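Local coordinates for putative type VI secretion protein (Escherichia coli, PDB 6SKI) that probably hydrolyses phospholipids as a toxic effector of the type VI secretion system and binds the TTR domain of the VgrG spike, at residues A[104-109]-A[125-130]; A[40-45]-A[192-197]; A[108-113]-A[434-439]. All coordinates share one frame; numbering follows the deposited sequence.

How the contacts relate
Contacts 1 and 2 share the central sheet of the alpha/beta-hydrolase fold, with centres about 7 Å apart: strand 22-43 pairs with 121-128 on one side and with 184-195 on the other, and Thr126 N lies 2.7 Å from Gly40 O. Contact 3, centred about 11 Å from contact 1 and 16 Å from contact 2, shares Leu108 and Tyr109 with contact 1. Tyr109 ties all three together, since its OH lies 2.9 Å from Asp192 OD2 of contact 2. Only contact 2 includes a residue of the probable catalytic triad, Ser197, with His310 and Asp245; contact 1 joins helix 101-108 to strand 121-128, and contact 3 joins the loop after that helix to the loop after helix 416-431.

Contact 1: residues A[104-109]-A[125-130]; sequences WLNILY and KTYISG
This is a helix-on-strand packing contact within a beta-alpha-beta unit of the central sheet, where the last turn of helix 101-108 lies over strand 121-128. The short segments run nearly antiparallel, at 159°, with their axes 8.9 Å apart, as expected for a helix that connects two parallel strands.

Lys125 carries most of the interaction. Its CG takes the crowded position between backbone N and carbonyl carbon (chi1 57°), and the chain beyond is extended, so the side chain runs along Tyr109 in the opposite sense and delivers NZ to the end of the helix. There NZ donates to Tyr109 O at 2.8 Å, nearly along the C=O axis, and more weakly to Asn106 O at 3.0 Å. The ammonium charge would suit the negative end of the helix dipole. Nearer the backbone, Lys125 CB lies 3.4 Å from Tyr109 CD2.

Asn106, with CG anti to its backbone N (chi1 -169°), reaches from the helix toward the strand, and its OD1 comes to 3.9 Å from Tyr127 CB. The two side chains cross at about a right angle.

The hydroxyl of Tyr109 is hydrogen-bonded to Asp192 OD2, and its ring meets Phe42 edge-to-face, on strand 22-43. On the opposite side of strand 121-128, Thr126 and Ile128 pack against helix 156-178, while Trp104 and Leu105 extend the helix contacts to helix 416-431.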
loop_
_atom_site.group_PDB
_atom_site.type_symbol
_atom_site.label_atom_id
_atom_site.label_comp_id
_atom_site.label_asym_id
_atom_site.label_seq_id
_atom_site.Cartn_x
_atom_site.Cartn_y
_atom_site.Cartn_z
ATOM N N TRP A 104 -7.984 -4.602 6.972
ATOM C CA TRP A 104 -8.797 -4.528 8.179
ATOM C C TRP A 104 -9.481 -3.176 8.304
ATOM O O TRP A 104 -10.613 -3.092 8.787
ATOM C CB TRP A 104 -7.933 -4.815 9.401
ATOM C CG TRP A 104 -7.389 -6.198 9.411
ATOM C CD1 TRP A 104 -6.081 -6.559 9.445
ATOM C CD2 TRP A 104 -8.140 -7.414 9.381
ATOM N NE1 TRP A 104 -5.965 -7.924 9.435
ATOM C CE2 TRP A 104 -7.218 -8.473 9.397
ATOM C CE3 TRP A 104 -9.505 -7.710 9.344
ATOM C CZ2 TRP A 104 -7.614 -9.805 9.378
ATOM C CZ3 TRP A 104 -9.894 -9.029 9.323
ATOM C CH2 TRP A 104 -8.953 -10.061 9.340
ATOM N N LEU A 105 -8.807 -2.106 7.885
ATOM C CA LEU A 105 -9.447 -0.797 7.870
ATOM C C LEU A 105 -10.606 -0.771 6.885
ATOM O O LEU A 105 -11.641 -0.152 7.154
ATOM C CB LEU A 105 -8.425 0.279 7.521
ATOM C CG LEU A 105 -7.500 0.748 8.638
ATOM C CD1 LEU A 105 -6.423 1.636 8.064
ATOM C CD2 LEU A 105 -8.259 1.466 9.727
ATOM N N ASN A 106 -10.449 -1.428 5.736
ATOM C CA ASN A 106 -11.543 -1.538 4.779
ATOM C C ASN A 106 -12.708 -2.318 5.371
ATOM O O ASN A 106 -13.868 -1.912 5.251
ATOM C CB ASN A 106 -11.039 -2.193 3.494
ATOM C CG ASN A 106 -12.036 -2.109 2.365
ATOM O OD1 ASN A 106 -12.212 -1.060 1.752
ATOM N ND2 ASN A 106 -12.696 -3.221 2.079
ATOM N N ILE A 107 -12.415 -3.450 6.015
ATOM C CA ILE A 107 -13.468 -4.252 6.634
ATOM C C ILE A 107 -14.162 -3.477 7.745
ATOM O O ILE A 107 -15.367 -3.642 7.969
ATOM C CB ILE A 107 -12.884 -5.582 7.154
ATOM C CG1 ILE A 107 -12.346 -6.431 6.002
ATOM C CG2 ILE A 107 -13.921 -6.358 7.942
ATOM C CD1 ILE A 107 -13.183 -6.378 4.748
ATOM N N LEU A 108 -13.435 -2.597 8.432
ATOM C CA LEU A 108 -13.972 -1.884 9.580
ATOM C C LEU A 108 -14.506 -0.505 9.237
ATOM O O LEU A 108 -15.278 0.053 10.022
ATOM C CB LEU A 108 -12.900 -1.739 10.664
ATOM C CG LEU A 108 -12.584 -2.983 11.486
ATOM C CD1 LEU A 108 -11.401 -2.716 12.389
ATOM C CD2 LEU A 108 -13.793 -3.393 12.294
ATOM N N TYR A 109 -14.100 0.059 8.106
ATOM C CA TYR A 109 -14.682 1.303 7.625
ATOM C C TYR A 109 -16.187 1.141 7.516
ATOM O O TYR A 109 -16.670 0.253 6.809
ATOM C CB TYR A 109 -14.084 1.658 6.269
ATOM C CG TYR A 109 -14.338 3.069 5.805
ATOM C CD1 TYR A 109 -13.562 4.118 6.261
ATOM C CD2 TYR A 109 -15.343 3.348 4.898
ATOM C CE1 TYR A 109 -13.783 5.400 5.825
ATOM C CE2 TYR A 109 -15.572 4.627 4.460
ATOM C CZ TYR A 109 -14.790 5.650 4.929
ATOM O OH TYR A 109 -15.014 6.934 4.498
ATOM N N LYS A 125 -16.907 2.916 0.678
ATOM C CA LYS A 125 -15.511 2.524 0.759
ATOM C C LYS A 125 -15.077 1.823 -0.515
ATOM O O LYS A 125 -15.889 1.257 -1.249
ATOM C CB LYS A 125 -15.241 1.639 1.982
ATOM C CG LYS A 125 -16.057 0.374 2.074
ATOM C CD LYS A 125 -16.007 -0.149 3.494
ATOM C CE LYS A 125 -16.523 -1.562 3.600
ATOM N NZ LYS A 125 -16.869 -1.880 5.010
ATOM N N THR A 126 -13.776 1.888 -0.764
ATOM C CA THR A 126 -13.167 1.390 -1.982
ATOM C C THR A 126 -11.836 0.746 -1.634
ATOM O O THR A 126 -11.095 1.249 -0.790
ATOM C CB THR A 126 -12.946 2.523 -2.981
ATOM O OG1 THR A 126 -14.140 3.306 -3.099
ATOM C CG2 THR A 126 -12.592 1.969 -4.307
ATOM N N TYR A 127 -11.531 -0.365 -2.295
ATOM C CA TYR A 127 -10.303 -1.106 -2.041
ATOM C C TYR A 127 -9.508 -1.220 -3.331
ATOM O O TYR A 127 -10.009 -1.745 -4.330
ATOM C CB TYR A 127 -10.604 -2.492 -1.474
ATOM C CG TYR A 127 -9.366 -3.296 -1.171
ATOM C CD1 TYR A 127 -8.691 -3.140 0.030
ATOM C CD2 TYR A 127 -8.872 -4.215 -2.083
ATOM C CE1 TYR A 127 -7.560 -3.871 0.310
ATOM C CE2 TYR A 127 -7.742 -4.948 -1.812
ATOM C CZ TYR A 127 -7.091 -4.774 -0.615
ATOM O OH TYR A 127 -5.962 -5.510 -0.344
ATOM N N ILE A 128 -8.275 -0.730 -3.305
ATOM C CA ILE A 128 -7.339 -0.863 -4.413
ATOM C C ILE A 128 -6.196 -1.756 -3.958
ATOM O O ILE A 128 -5.655 -1.575 -2.862
ATOM C CB ILE A 128 -6.822 0.511 -4.882
ATOM C CG1 ILE A 128 -7.990 1.415 -5.275
ATOM C CG2 ILE A 128 -5.884 0.355 -6.053
ATOM C CD1 ILE A 128 -8.375 2.412 -4.212
ATOM N N SER A 129 -5.829 -2.719 -4.798
ATOM C CA SER A 129 -4.812 -3.690 -4.431
ATOM C C SER A 129 -3.420 -3.078 -4.565
ATOM O O SER A 129 -3.252 -1.918 -4.948
ATOM C CB SER A 129 -4.947 -4.946 -5.286
ATOM O OG SER A 129 -4.866 -4.636 -6.664
ATOM N N GLY A 130 -2.405 -3.866 -4.231
ATOM C CA GLY A 130 -1.045 -3.384 -4.299
ATOM C C GLY A 130 -0.462 -3.458 -5.694
ATOM O O GLY A 130 -0.970 -4.142 -6.579
#

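Contact 2: residues A[40-45]-A[192-197]; sequences GIFFDG and DVFGFS
The Phe42 and Phe194 rings project alongside one another, 10° from parallel and displaced so far that little of one lies over the other, with centroids 4.9 Å apart. They stand on neighbouring parallel strands in the core of the alpha/beta-hydrolase fold. Their closest approach is Phe42 CE2 to Phe194 CD1, 3.3 Å, and Ile41 O sits at the edge of the Phe194 ring, which also meets Phe240. Across the sheet, the edge of the Phe43 ring receives Val193 CG1 in its plane, 3.6 Å from CE2, and these two side chains face helix 198-211. The Phe196 ring stacks with His310.

The strands run at 12° with four consecutive bridges from Gly40–Asp192 to Phe43–Gly195. The backbone bonds pass back and forth: Ile41 N to Asp192 O, Phe194 N to Ile41 O, and Phe43 N to Phe194 O, each 2.6 Å. The last two run nearly along the acceptor's C=O axis, whereas Ile41 N stands above the carbonyl plane of Asp192. Asp192 projects on the side of the aromatic pair, where its OD2 forms a salt bridge with Arg239.

From Gly195 the chain reads Gly-Phe-Ser-Arg-Gly, which matches the nucleophile elbow; Ser197 has the positive phi (69°) expected there and is probably the nucleophile. Just ahead of that turn, Phe196 N donates to Phe43 O at 3.0 Å.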
loop_
_atom_site.group_PDB
_atom_site.type_symbol
_atom_site.label_atom_id
_atom_site.label_comp_id
_atom_site.label_asym_id
_atom_site.label_seq_id
_atom_site.Cartn_x
_atom_site.Cartn_y
_atom_site.Cartn_z
ATOM N N GLY A 40 -14.169 6.212 1.231
ATOM C CA GLY A 40 -12.964 5.692 1.835
ATOM C C GLY A 40 -12.095 5.012 0.807
ATOM O O GLY A 40 -12.465 3.968 0.267
ATOM N N ILE A 41 -10.939 5.597 0.525
ATOM C CA ILE A 41 -10.022 5.084 -0.482
ATOM C C ILE A 41 -8.949 4.298 0.247
ATOM O O ILE A 41 -8.261 4.835 1.121
ATOM C CB ILE A 41 -9.412 6.211 -1.325
ATOM C CG1 ILE A 41 -10.456 7.288 -1.598
ATOM C CG2 ILE A 41 -8.912 5.666 -2.637
ATOM C CD1 ILE A 41 -11.457 6.897 -2.647
ATOM N N PHE A 42 -8.813 3.024 -0.103
ATOM C CA PHE A 42 -7.935 2.106 0.611
ATOM C C PHE A 42 -6.939 1.540 -0.386
ATOM O O PHE A 42 -7.274 0.641 -1.164
ATOM C CB PHE A 42 -8.742 0.998 1.282
ATOM C CG PHE A 42 -9.563 1.474 2.441
ATOM C CD1 PHE A 42 -10.901 1.763 2.280
ATOM C CD2 PHE A 42 -9.001 1.619 3.692
ATOM C CE1 PHE A 42 -11.654 2.202 3.336
ATOM C CE2 PHE A 42 -9.756 2.054 4.752
ATOM C CZ PHE A 42 -11.081 2.347 4.572
ATOM N N PHE A 43 -5.719 2.059 -0.352
ATOM C CA PHE A 43 -4.646 1.644 -1.245
ATOM C C PHE A 43 -3.806 0.626 -0.493
ATOM O O PHE A 43 -3.100 0.976 0.454
ATOM C CB PHE A 43 -3.778 2.827 -1.656
ATOM C CG PHE A 43 -4.419 3.774 -2.612
ATOM C CD1 PHE A 43 -4.396 3.532 -3.969
ATOM C CD2 PHE A 43 -4.981 4.946 -2.158
ATOM C CE1 PHE A 43 -4.958 4.420 -4.845
ATOM C CE2 PHE A 43 -5.540 5.835 -3.030
ATOM C CZ PHE A 43 -5.530 5.573 -4.375
ATOM N N ASP A 44 -3.861 -0.624 -0.914
ATOM C CA ASP A 44 -3.127 -1.641 -0.186
ATOM C C ASP A 44 -1.706 -1.763 -0.722
ATOM O O ASP A 44 -1.371 -1.267 -1.798
ATOM C CB ASP A 44 -3.850 -2.982 -0.282
ATOM C CG ASP A 44 -3.580 -3.873 0.903
ATOM O OD1 ASP A 44 -2.651 -3.571 1.678
ATOM O OD2 ASP A 44 -4.298 -4.878 1.065
ATOM N N GLY A 45 -0.864 -2.421 0.055
ATOM C CA GLY A 45 0.396 -2.931 -0.432
ATOM C C GLY A 45 0.218 -4.347 -0.925
ATOM O O GLY A 45 -0.813 -4.695 -1.510
ATOM N N ASP A 192 -11.486 9.633 2.494
ATOM C CA ASP A 192 -10.605 9.107 3.534
ATOM C C ASP A 192 -9.647 8.148 2.845
ATOM O O ASP A 192 -10.019 7.021 2.510
ATOM C CB ASP A 192 -11.381 8.406 4.641
ATOM C CG ASP A 192 -12.233 9.351 5.437
ATOM O OD1 ASP A 192 -11.728 10.428 5.809
ATOM O OD2 ASP A 192 -13.399 9.010 5.711
ATOM N N VAL A 193 -8.418 8.593 2.635
ATOM C CA VAL A 193 -7.441 7.837 1.868
ATOM C C VAL A 193 -6.520 7.108 2.833
ATOM O O VAL A 193 -5.931 7.722 3.730
ATOM C CB VAL A 193 -6.648 8.753 0.925
ATOM C CG1 VAL A 193 -6.030 7.944 -0.189
ATOM C CG2 VAL A 193 -7.554 9.828 0.360
ATOM N N PHE A 194 -6.412 5.794 2.660
ATOM C CA PHE A 194 -5.578 4.941 3.493
ATOM C C PHE A 194 -4.648 4.148 2.594
ATOM O O PHE A 194 -5.071 3.656 1.545
ATOM C CB PHE A 194 -6.425 3.992 4.337
ATOM C CG PHE A 194 -7.281 4.683 5.349
ATOM C CD1 PHE A 194 -8.546 5.123 5.016
ATOM C CD2 PHE A 194 -6.829 4.874 6.637
ATOM C CE1 PHE A 194 -9.337 5.752 5.946
ATOM C CE2 PHE A 194 -7.616 5.501 7.568
ATOM C CZ PHE A 194 -8.872 5.941 7.222
ATOM N N GLY A 195 -3.386 4.030 2.993
ATOM C CA GLY A 195 -2.429 3.286 2.206
ATOM C C GLY A 195 -1.439 2.541 3.075
ATOM O O GLY A 195 -1.145 2.942 4.201
ATOM N N PHE A 196 -0.922 1.440 2.525
ATOM C CA PHE A 196 0.232 0.767 3.102
ATOM C C PHE A 196 1.343 0.712 2.068
ATOM O O PHE A 196 1.355 -0.150 1.184
ATOM C CB PHE A 196 -0.089 -0.643 3.598
ATOM C CG PHE A 196 1.114 -1.386 4.098
ATOM C CD1 PHE A 196 2.103 -0.726 4.808
ATOM C CD2 PHE A 196 1.269 -2.733 3.848
ATOM C CE1 PHE A 196 3.211 -1.395 5.258
ATOM C CE2 PHE A 196 2.377 -3.405 4.304
ATOM C CZ PHE A 196 3.345 -2.737 5.011
ATOM N N SER A 197 2.243 1.670 2.191
ATOM C CA SER A 197 3.571 1.843 1.622
ATOM C C SER A 197 3.665 2.100 0.131
ATOM O O SER A 197 3.987 3.224 -0.251
ATOM C CB SER A 197 4.360 0.572 1.900
ATOM O OG SER A 197 5.709 0.715 1.529
#

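Contact 3: residues A[108-113]-A[434-439]; sequences LYHPDQ and LFEPIR
Leu108 closes helix 101-108 and begins a pairing of two loops, 108-113 and 434-439, held by one isolated beta bridge between Tyr109 and Phe435 and not by a continuous sheet; the touching parts run 141° apart. The bridge is flanked by two backbone bonds. Leu108 O accepts a hydrogen bond from Glu436 N at 2.6 Å in the carbonyl plane, and His110 N donates to Leu434 O at 3.1 Å from above that carbonyl's plane. The two methyls of Leu108 separate: CD1 lies 3.7 Å from CG1 of Ile438, whose side chain crosses it at about a right angle, while CD2 comes to 3.4 Å from Glu436 O.

Next, Tyr109 directs its ring edge at the face of Phe435 in a T-shaped pair, with centroids 5.7 Å apart and planes at 83°. Phe435 also touches Leu425 and Ala428 of helix 416-431.

His110, its CG anti to the backbone N (chi1 -179°), offers its ring edge to Glu436: OE2 lies in the ring plane, 3.1 Å from CD2, and the carboxylate stands nearly perpendicular to the imidazole. A bend at chi2 brings the glutamate over; its OE1 also has a long salt bridge to Arg439 NH2. Pro111 CD lies 4.0 Å from Glu436 OE2. Asp112 OD1 accepts from Gln119 NE2, and its OD2 from the backbone N of Gln123 on strand 121-128.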
loop_
_atom_site.group_PDB
_atom_site.type_symbol
_atom_site.label_atom_id
_atom_site.label_comp_id
_atom_site.label_asym_id
_atom_site.label_seq_id
_atom_site.Cartn_x
_atom_site.Cartn_y
_atom_site.Cartn_z
ATOM N N LEU A 108 -13.435 -2.597 8.432
ATOM C CA LEU A 108 -13.972 -1.884 9.580
ATOM C C LEU A 108 -14.506 -0.505 9.237
ATOM O O LEU A 108 -15.278 0.053 10.022
ATOM C CB LEU A 108 -12.900 -1.739 10.664
ATOM C CG LEU A 108 -12.584 -2.983 11.486
ATOM C CD1 LEU A 108 -11.401 -2.716 12.389
ATOM C CD2 LEU A 108 -13.793 -3.393 12.294
ATOM N N TYR A 109 -14.100 0.059 8.106
ATOM C CA TYR A 109 -14.682 1.303 7.625
ATOM C C TYR A 109 -16.187 1.141 7.516
ATOM O O TYR A 109 -16.670 0.253 6.809
ATOM C CB TYR A 109 -14.084 1.658 6.269
ATOM C CG TYR A 109 -14.338 3.069 5.805
ATOM C CD1 TYR A 109 -13.562 4.118 6.261
ATOM C CD2 TYR A 109 -15.343 3.348 4.898
ATOM C CE1 TYR A 109 -13.783 5.400 5.825
ATOM C CE2 TYR A 109 -15.572 4.627 4.460
ATOM C CZ TYR A 109 -14.790 5.650 4.929
ATOM O OH TYR A 109 -15.014 6.934 4.498
ATOM N N HIS A 110 -16.923 1.979 8.229
ATOM C CA HIS A 110 -18.368 1.847 8.251
ATOM C C HIS A 110 -18.940 2.136 6.868
ATOM O O HIS A 110 -18.758 3.244 6.347
ATOM C CB HIS A 110 -18.974 2.797 9.278
ATOM C CG HIS A 110 -20.462 2.700 9.378
ATOM N ND1 HIS A 110 -21.298 3.757 9.096
ATOM C CD2 HIS A 110 -21.266 1.666 9.718
ATOM C CE1 HIS A 110 -22.552 3.380 9.262
ATOM N NE2 HIS A 110 -22.561 2.115 9.640
ATOM N N PRO A 111 -19.621 1.180 6.241
ATOM C CA PRO A 111 -20.249 1.456 4.947
ATOM C C PRO A 111 -21.699 1.890 5.083
ATOM O O PRO A 111 -22.441 1.360 5.915
ATOM C CB PRO A 111 -20.123 0.112 4.230
ATOM C CG PRO A 111 -20.325 -0.874 5.340
ATOM C CD PRO A 111 -19.756 -0.241 6.604
ATOM N N ASP A 112 -22.113 2.857 4.276
ATOM C CA ASP A 112 -23.511 3.250 4.186
ATOM C C ASP A 112 -24.069 2.755 2.862
ATOM O O ASP A 112 -23.465 2.979 1.808
ATOM C CB ASP A 112 -23.665 4.765 4.303
ATOM C CG ASP A 112 -23.676 5.235 5.741
ATOM O OD1 ASP A 112 -24.656 4.945 6.456
ATOM O OD2 ASP A 112 -22.699 5.887 6.163
ATOM N N GLN A 113 -25.211 2.068 2.915
ATOM C CA GLN A 113 -25.832 1.534 1.708
ATOM C C GLN A 113 -27.152 2.238 1.420
ATOM O O GLN A 113 -27.294 2.844 0.358
ATOM C CB GLN A 113 -26.022 0.023 1.847
ATOM C CG GLN A 113 -24.788 -0.784 1.512
ATOM C CD GLN A 113 -25.057 -2.270 1.500
ATOM O OE1 GLN A 113 -25.993 -2.745 2.138
ATOM N NE2 GLN A 113 -24.237 -3.013 0.770
ATOM N N LEU A 434 -15.807 7.235 10.637
ATOM C CA LEU A 434 -16.603 6.272 11.384
ATOM C C LEU A 434 -16.133 4.867 11.044
ATOM O O LEU A 434 -16.086 4.487 9.871
ATOM C CB LEU A 434 -18.093 6.423 11.078
ATOM C CG LEU A 434 -18.700 7.784 11.392
ATOM C CD1 LEU A 434 -20.110 7.853 10.850
ATOM C CD2 LEU A 434 -18.677 8.045 12.882
ATOM N N PHE A 435 -15.794 4.104 12.076
ATOM C CA PHE A 435 -15.319 2.740 11.937
ATOM C C PHE A 435 -16.183 1.834 12.792
ATOM O O PHE A 435 -16.595 2.216 13.890
ATOM C CB PHE A 435 -13.859 2.617 12.368
ATOM C CG PHE A 435 -12.883 2.985 11.299
ATOM C CD1 PHE A 435 -12.580 2.097 10.288
ATOM C CD2 PHE A 435 -12.272 4.219 11.300
ATOM C CE1 PHE A 435 -11.689 2.433 9.301
ATOM C CE2 PHE A 435 -11.381 4.556 10.317
ATOM C CZ PHE A 435 -11.086 3.663 9.317
ATOM N N GLU A 436 -16.465 0.642 12.287
ATOM C CA GLU A 436 -17.139 -0.342 13.106
ATOM C C GLU A 436 -16.230 -0.739 14.266
ATOM O O GLU A 436 -15.008 -0.800 14.112
ATOM C CB GLU A 436 -17.503 -1.569 12.278
ATOM C CG GLU A 436 -18.322 -1.266 11.030
ATOM C CD GLU A 436 -19.801 -1.055 11.309
ATOM O OE1 GLU A 436 -20.159 -0.649 12.434
ATOM O OE2 GLU A 436 -20.611 -1.294 10.390
ATOM N N PRO A 437 -16.796 -0.997 15.441
ATOM C CA PRO A 437 -15.966 -1.379 16.585
ATOM C C PRO A 437 -15.237 -2.689 16.331
ATOM O O PRO A 437 -15.703 -3.554 15.588
ATOM C CB PRO A 437 -16.990 -1.519 17.716
ATOM C CG PRO A 437 -18.042 -0.536 17.326
ATOM C CD PRO A 437 -18.195 -0.812 15.854
ATOM N N ILE A 438 -14.070 -2.824 16.953
ATOM C CA ILE A 438 -13.352 -4.090 16.968
ATOM C C ILE A 438 -13.976 -4.950 18.053
ATOM O O ILE A 438 -13.914 -4.611 19.240
ATOM C CB ILE A 438 -11.851 -3.891 17.216
ATOM C CG1 ILE A 438 -11.178 -3.269 15.996
ATOM C CG2 ILE A 438 -11.194 -5.216 17.552
ATOM C CD1 ILE A 438 -9.673 -3.390 16.011
ATOM N N ARG A 439 -14.584 -6.057 17.652
ATOM C CA ARG A 439 -15.329 -6.908 18.560
ATOM C C ARG A 439 -14.587 -8.221 18.763
ATOM O O ARG A 439 -13.634 -8.545 18.050
ATOM C CB ARG A 439 -16.738 -7.163 18.016
ATOM C CG ARG A 439 -17.507 -5.892 17.687
ATOM C CD ARG A 439 -18.874 -6.203 17.103
ATOM N NE ARG A 439 -19.586 -5.000 16.674
ATOM C CZ ARG A 439 -19.523 -4.490 15.448
ATOM N NH1 ARG A 439 -18.778 -5.074 14.521
ATOM N NH2 ARG A 439 -20.207 -3.395 15.146
#